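Vaginolysin (Gardnerella vaginalis, PDB 5IMY) probably binds cholesterol in host membranes and acts as a pore-forming, haemolytic toxin of the cholesterol-dependent cytolysin family. Local coordinates at residues A93-D98 with V254-V259; N213-Y218 with P347-T352. All coordinates share one frame; numbering follows the deposited sequence.

Interaction 1 of 2, residues A93-D98 with V254-V259; sequences ALFRAD and VYVSNV
F95 and V254 face each other as the hydrogen-bonded pair of a short antiparallel ladder, their backbones gripping twice: F95 N to V254 O and V254 N to F95 O, both 3.1 Å. A third bond, V256 N to A93 O at 3.0 Å, lies in the carbonyl plane of A93. The tight part is the apolar patch beside this ladder. With its CG anti to the carbonyl carbon (chi1 -47°), F95 carries its ring obliquely against V256, CE2 meeting CG2 at 3.4 Å. V254 packs alongside, its CG2 3.9 Å from F95 CB and its CG1 reaching A97 CB; P106 and L108 also touch the F95 side chain. On the opposite face L94 and Y255, a non-hydrogen-bonded pair, touch more sparingly, L94 CD2 to Y255 CB at 3.8 Å, and the Tyr ring leads off to F232 and a hydrogen bond from OH to N358. Looser still is the side where R96 points away from strand 254-259, partly exposed. Main-chain bonds and buried hydrocarbon thus carry the pairing of the short strand 94-96 with strand 253-261; no side-chain charge takes part, consistent with an attachment that would depend little on ionisation.

Interaction 2 of 2, residues N213-Y218 with P347-T352; sequences NFKQTY and PIAYTT
Between Q216-T217 and I348 the flat group is a peptide, not a ring. I348 CD1 approaches the peptide that links Q216 to T217 from one face, at its oxygen end, 3.5 Å from Q216 O and nearly above that atom; T217 OG1 lies beside the same methyl, 3.7 Å from CD1. K215 CE comes to 4.0 Å from I348 O from off the plane of the I348-A349 peptide and beyond the oxygen, past the end of the carbonyl rather than over the peptide. The Q216 amide turns to the other side of its strand, where its two ends form weak hydrogen bonds with R263 and with the backbone oxygen of I333.

I348 reaches across because its CG1 lies between the backbone N and the carbonyl carbon (chi1 52°) and CD1 then extends straight onward. K215 runs extended past CG, bringing its far end, CE and NZ, against A349 CB, with NZ 3.9 Å away. Its buried ammonium is satisfied by N78 and, weakly, S80, which would be expected to ease the cost of burying the charge. Methyl, methylene and carbonyl contacts make this van der Waals packing.

The two strands cross almost at right angles (89°), their axes 8.2 Å apart, consistent with the sharply bent core sheet of cholesterol-dependent cytolysins, in which strand 208-223 here turns a corner at 218. I348 and A349 form a classic beta bulge opposite A260. Around them, strands 166-173 and 263-271 flank 213-217, helix 326-335 lies on the Q216 side, and strand 253-261 borders 347-352.

Overall arrangement
From the N terminus, the chain first lays down 93-98, then 213-218, then 254-259, where interaction 1 closes a loop of 155 residues; 347-352 follows and closes interaction 2 across 128. The segments alternate, so the two loops cross rather than nest. Strand 253-261 is the common element: it pairs with 94-96 on one side, with 347-354 on the other, and further along with 208-223. The contacts, centred about 15 Å apart, touch directly, N258 O lying 3.0 Å from T351 N in a probable hydrogen bond. Together they tie the short strand 94-96, through 253-261 and 347-354, to the long bent strand 208-223.

Interaction 1 of 2, residues A93-D98 with V254-V259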
loop_
_atom_site.group_PDB
_atom_site.type_symbol
_atom_site.label_atom_id
_atom_site.label_comp_id
_atom_site.label_asym_id
_atom_site.label_seq_id
_atom_site.Cartn_x
_atom_site.Cartn_y
_atom_site.Cartn_z
ATOM N N ALA A 93 -20.888 -47.008 -6.356
ATOM C CA ALA A 93 -21.489 -46.538 -7.595
ATOM C C ALA A 93 -20.415 -46.200 -8.621
ATOM O O ALA A 93 -19.303 -45.794 -8.277
ATOM C CB ALA A 93 -22.361 -45.309 -7.337
ATOM N N LEU A 94 -20.761 -46.374 -9.894
ATOM C CA LEU A 94 -19.865 -46.091 -11.009
ATOM C C LEU A 94 -20.347 -44.855 -11.755
ATOM O O LEU A 94 -21.531 -44.752 -12.093
ATOM C CB LEU A 94 -19.793 -47.277 -11.974
ATOM C CG LEU A 94 -19.104 -48.552 -11.485
ATOM C CD1 LEU A 94 -19.311 -49.666 -12.494
ATOM C CD2 LEU A 94 -17.622 -48.310 -11.254
ATOM N N PHE A 95 -19.429 -43.926 -12.015
ATOM C CA PHE A 95 -19.708 -42.744 -12.818
ATOM C C PHE A 95 -18.680 -42.640 -13.933
ATOM O O PHE A 95 -17.673 -43.353 -13.957
ATOM C CB PHE A 95 -19.661 -41.452 -11.992
ATOM C CG PHE A 95 -20.401 -41.518 -10.691
ATOM C CD1 PHE A 95 -21.672 -42.058 -10.619
ATOM C CD2 PHE A 95 -19.819 -41.024 -9.538
ATOM C CE1 PHE A 95 -22.347 -42.108 -9.414
ATOM C CE2 PHE A 95 -20.485 -41.073 -8.333
ATOM C CZ PHE A 95 -21.750 -41.615 -8.270
ATOM N N ARG A 96 -18.946 -41.728 -14.860
ATOM C CA ARG A 96 -17.931 -41.242 -15.780
ATOM C C ARG A 96 -17.337 -39.955 -15.231
ATOM O O ARG A 96 -18.055 -39.097 -14.710
ATOM C CB ARG A 96 -18.526 -40.988 -17.166
ATOM C CG ARG A 96 -18.947 -42.244 -17.894
ATOM C CD ARG A 96 -19.860 -41.931 -19.065
ATOM N NE ARG A 96 -20.608 -43.117 -19.474
ATOM C CZ ARG A 96 -21.865 -43.381 -19.130
ATOM N NH1 ARG A 96 -22.557 -42.538 -18.372
ATOM N NH2 ARG A 96 -22.442 -44.498 -19.556
ATOM N N ALA A 97 -16.016 -39.829 -15.337
ATOM C CA ALA A 97 -15.336 -38.583 -14.995
ATOM C C ALA A 97 -15.620 -37.591 -16.118
ATOM O O ALA A 97 -14.794 -37.334 -16.997
ATOM C CB ALA A 97 -13.843 -38.815 -14.800
ATOM N N ASP A 98 -16.824 -37.031 -16.086
ATOM C CA ASP A 98 -17.329 -36.214 -17.184
ATOM C C ASP A 98 -17.832 -34.884 -16.626
ATOM O O ASP A 98 -17.514 -34.481 -15.500
ATOM C CB ASP A 98 -18.425 -36.970 -17.945
ATOM C CG ASP A 98 -19.715 -37.076 -17.156
ATOM O OD1 ASP A 98 -19.645 -37.255 -15.921
ATOM O OD2 ASP A 98 -20.798 -36.971 -17.767
ATOM N N VAL A 254 -14.920 -44.096 -12.787
ATOM C CA VAL A 254 -14.576 -43.895 -11.386
ATOM C C VAL A 254 -15.618 -44.610 -10.539
ATOM O O VAL A 254 -16.719 -44.925 -11.000
ATOM C CB VAL A 254 -14.507 -42.401 -11.000
ATOM C CG1 VAL A 254 -13.535 -41.663 -11.900
ATOM C CG2 VAL A 254 -15.885 -41.755 -11.070
ATOM N N TYR A 255 -15.264 -44.859 -9.279
ATOM C CA TYR A 255 -16.198 -45.455 -8.337
ATOM C C TYR A 255 -16.123 -44.726 -7.004
ATOM O O TYR A 255 -15.060 -44.258 -6.588
ATOM C CB TYR A 255 -15.933 -46.955 -8.132
ATOM C CG TYR A 255 -14.616 -47.291 -7.464
ATOM C CD1 TYR A 255 -14.549 -47.547 -6.100
ATOM C CD2 TYR A 255 -13.445 -47.372 -8.204
ATOM C CE1 TYR A 255 -13.349 -47.865 -5.491
ATOM C CE2 TYR A 255 -12.242 -47.690 -7.603
ATOM C CZ TYR A 255 -12.200 -47.936 -6.249
ATOM O OH TYR A 255 -11.001 -48.251 -5.656
ATOM N N VAL A 256 -17.276 -44.629 -6.345
ATOM C CA VAL A 256 -17.372 -44.005 -5.032
ATOM C C VAL A 256 -16.651 -44.889 -4.024
ATOM O O VAL A 256 -17.199 -45.895 -3.563
ATOM C CB VAL A 256 -18.843 -43.785 -4.632
ATOM C CG1 VAL A 256 -18.935 -43.073 -3.285
ATOM C CG2 VAL A 256 -19.573 -42.993 -5.716
ATOM N N SER A 257 -15.414 -44.521 -3.679
ATOM C CA SER A 257 -14.628 -45.352 -2.773
ATOM C C SER A 257 -15.127 -45.254 -1.337
ATOM O O SER A 257 -15.007 -46.222 -0.579
ATOM C CB SER A 257 -13.150 -44.970 -2.851
ATOM O OG SER A 257 -12.983 -43.667 -3.378
ATOM N N ASN A 258 -15.684 -44.111 -0.942
ATOM C CA ASN A 258 -16.248 -43.993 0.394
ATOM C C ASN A 258 -17.239 -42.839 0.427
ATOM O O ASN A 258 -17.178 -41.915 -0.386
ATOM C CB ASN A 258 -15.158 -43.791 1.455
ATOM C CG ASN A 258 -14.629 -42.367 1.490
ATOM O OD1 ASN A 258 -15.283 -41.461 2.009
ATOM N ND2 ASN A 258 -13.430 -42.169 0.956
ATOM N N VAL A 259 -18.157 -42.917 1.387
ATOM C CA VAL A 259 -19.146 -41.876 1.637
ATOM C C VAL A 259 -19.115 -41.550 3.121
ATOM O O VAL A 259 -19.196 -42.452 3.962
ATOM C CB VAL A 259 -20.559 -42.312 1.205
ATOM C CG1 VAL A 259 -21.606 -41.290 1.651
ATOM C CG2 VAL A 259 -20.613 -42.500 -0.302
#

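Interaction 2 of 2, residues N213-Y218 with P347-T352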
loop_
_atom_site.group_PDB
_atom_site.type_symbol
_atom_site.label_atom_id
_atom_site.label_comp_id
_atom_site.label_asym_id
_atom_site.label_seq_id
_atom_site.Cartn_x
_atom_site.Cartn_y
_atom_site.Cartn_z
ATOM N N ASN A 213 -18.433 -23.707 5.110
ATOM C CA ASN A 213 -19.088 -25.008 5.057
ATOM C C ASN A 213 -18.552 -25.857 6.202
ATOM O O ASN A 213 -17.348 -26.119 6.270
ATOM C CB ASN A 213 -18.830 -25.686 3.710
ATOM C CG ASN A 213 -19.590 -26.991 3.553
ATOM O OD1 ASN A 213 -20.651 -27.184 4.147
ATOM N ND2 ASN A 213 -19.046 -27.896 2.748
ATOM N N PHE A 214 -19.437 -26.271 7.106
ATOM C CA PHE A 214 -19.067 -27.127 8.226
ATOM C C PHE A 214 -19.517 -28.553 7.944
ATOM O O PHE A 214 -20.686 -28.786 7.617
ATOM C CB PHE A 214 -19.693 -26.637 9.533
ATOM C CG PHE A 214 -19.052 -25.405 10.088
ATOM C CD1 PHE A 214 -17.879 -25.488 10.822
ATOM C CD2 PHE A 214 -19.621 -24.161 9.887
ATOM C CE1 PHE A 214 -17.286 -24.354 11.336
ATOM C CE2 PHE A 214 -19.034 -23.024 10.400
ATOM C CZ PHE A 214 -17.865 -23.119 11.126
ATOM N N LYS A 215 -18.589 -29.498 8.070
ATOM C CA LYS A 215 -18.875 -30.917 7.897
ATOM C C LYS A 215 -18.471 -31.653 9.164
ATOM O O LYS A 215 -17.295 -31.651 9.542
ATOM C CB LYS A 215 -18.135 -31.487 6.687
ATOM C CG LYS A 215 -18.896 -31.336 5.384
ATOM C CD LYS A 215 -18.042 -31.704 4.186
ATOM C CE LYS A 215 -18.842 -31.605 2.902
ATOM N NZ LYS A 215 -17.978 -31.644 1.692
ATOM N N GLN A 216 -19.449 -32.279 9.816
ATOM C CA GLN A 216 -19.219 -33.105 10.995
ATOM C C GLN A 216 -19.443 -34.558 10.589
ATOM O O GLN A 216 -20.578 -34.965 10.316
ATOM C CB GLN A 216 -20.144 -32.695 12.136
ATOM C CG GLN A 216 -20.172 -31.195 12.386
ATOM C CD GLN A 216 -20.853 -30.828 13.687
ATOM O OE1 GLN A 216 -22.051 -30.544 13.718
ATOM N NE2 GLN A 216 -20.089 -30.829 14.773
ATOM N N THR A 217 -18.363 -35.331 10.537
ATOM C CA THR A 217 -18.413 -36.721 10.103
ATOM C C THR A 217 -18.407 -37.629 11.325
ATOM O O THR A 217 -17.455 -37.610 12.112
ATOM C CB THR A 217 -17.232 -37.050 9.188
ATOM O OG1 THR A 217 -17.265 -36.201 8.035
ATOM C CG2 THR A 217 -17.284 -38.508 8.737
ATOM N N TYR A 218 -19.465 -38.426 11.476
ATOM C CA TYR A 218 -19.505 -39.432 12.530
ATOM C C TYR A 218 -18.778 -40.702 12.111
ATOM O O TYR A 218 -18.015 -41.273 12.898
ATOM C CB TYR A 218 -20.953 -39.760 12.887
ATOM C CG TYR A 218 -21.753 -38.573 13.367
ATOM C CD1 TYR A 218 -21.256 -37.715 14.339
ATOM C CD2 TYR A 218 -23.005 -38.306 12.840
ATOM C CE1 TYR A 218 -21.990 -36.627 14.773
ATOM C CE2 TYR A 218 -23.745 -37.222 13.261
ATOM C CZ TYR A 218 -23.235 -36.385 14.229
ATOM O OH TYR A 218 -23.977 -35.306 14.649
ATOM N N PRO A 347 -25.808 -39.041 4.524
ATOM C CA PRO A 347 -24.552 -38.818 3.800
ATOM C C PRO A 347 -24.349 -37.335 3.532
ATOM O O PRO A 347 -25.282 -36.622 3.154
ATOM C CB PRO A 347 -24.738 -39.611 2.502
ATOM C CG PRO A 347 -26.214 -39.735 2.336
ATOM C CD PRO A 347 -26.779 -39.806 3.721
ATOM N N ILE A 348 -23.116 -36.872 3.741
ATOM C CA ILE A 348 -22.801 -35.454 3.614
ATOM C C ILE A 348 -21.739 -35.245 2.544
ATOM O O ILE A 348 -21.674 -34.179 1.922
ATOM C CB ILE A 348 -22.342 -34.862 4.961
ATOM C CG1 ILE A 348 -21.213 -35.705 5.561
ATOM C CG2 ILE A 348 -23.520 -34.765 5.922
ATOM C CD1 ILE A 348 -20.590 -35.103 6.809
ATOM N N ALA A 349 -20.900 -36.255 2.318
ATOM C CA ALA A 349 -19.824 -36.132 1.348
ATOM C C ALA A 349 -19.508 -37.501 0.765
ATOM O O ALA A 349 -19.792 -38.538 1.371
ATOM C CB ALA A 349 -18.567 -35.524 1.981
ATOM N N TYR A 350 -18.914 -37.492 -0.426
ATOM C CA TYR A 350 -18.485 -38.721 -1.072
ATOM C C TYR A 350 -17.187 -38.473 -1.823
ATOM O O TYR A 350 -16.903 -37.353 -2.256
ATOM C CB TYR A 350 -19.555 -39.272 -2.030
ATOM C CG TYR A 350 -19.814 -38.434 -3.263
ATOM C CD1 TYR A 350 -19.299 -38.805 -4.500
ATOM C CD2 TYR A 350 -20.591 -37.285 -3.198
ATOM C CE1 TYR A 350 -19.541 -38.049 -5.632
ATOM C CE2 TYR A 350 -20.836 -36.522 -4.326
ATOM C CZ TYR A 350 -20.310 -36.908 -5.539
ATOM O OH TYR A 350 -20.553 -36.155 -6.663
ATOM N N THR A 351 -16.398 -39.534 -1.958
ATOM C CA THR A 351 -15.127 -39.505 -2.664
ATOM C C THR A 351 -15.167 -40.516 -3.800
ATOM O O THR A 351 -15.724 -41.609 -3.649
ATOM C CB THR A 351 -13.964 -39.830 -1.719
ATOM O OG1 THR A 351 -13.967 -38.915 -0.618
ATOM C CG2 THR A 351 -12.627 -39.741 -2.448
ATOM N N THR A 352 -14.584 -40.149 -4.937
ATOM C CA THR A 352 -14.480 -41.041 -6.080
ATOM C C THR A 352 -13.021 -41.402 -6.326
ATOM O O THR A 352 -12.115 -40.598 -6.092
ATOM C CB THR A 352 -15.064 -40.408 -7.350
ATOM O OG1 THR A 352 -14.246 -39.304 -7.762
ATOM C CG2 THR A 352 -16.489 -39.927 -7.112
#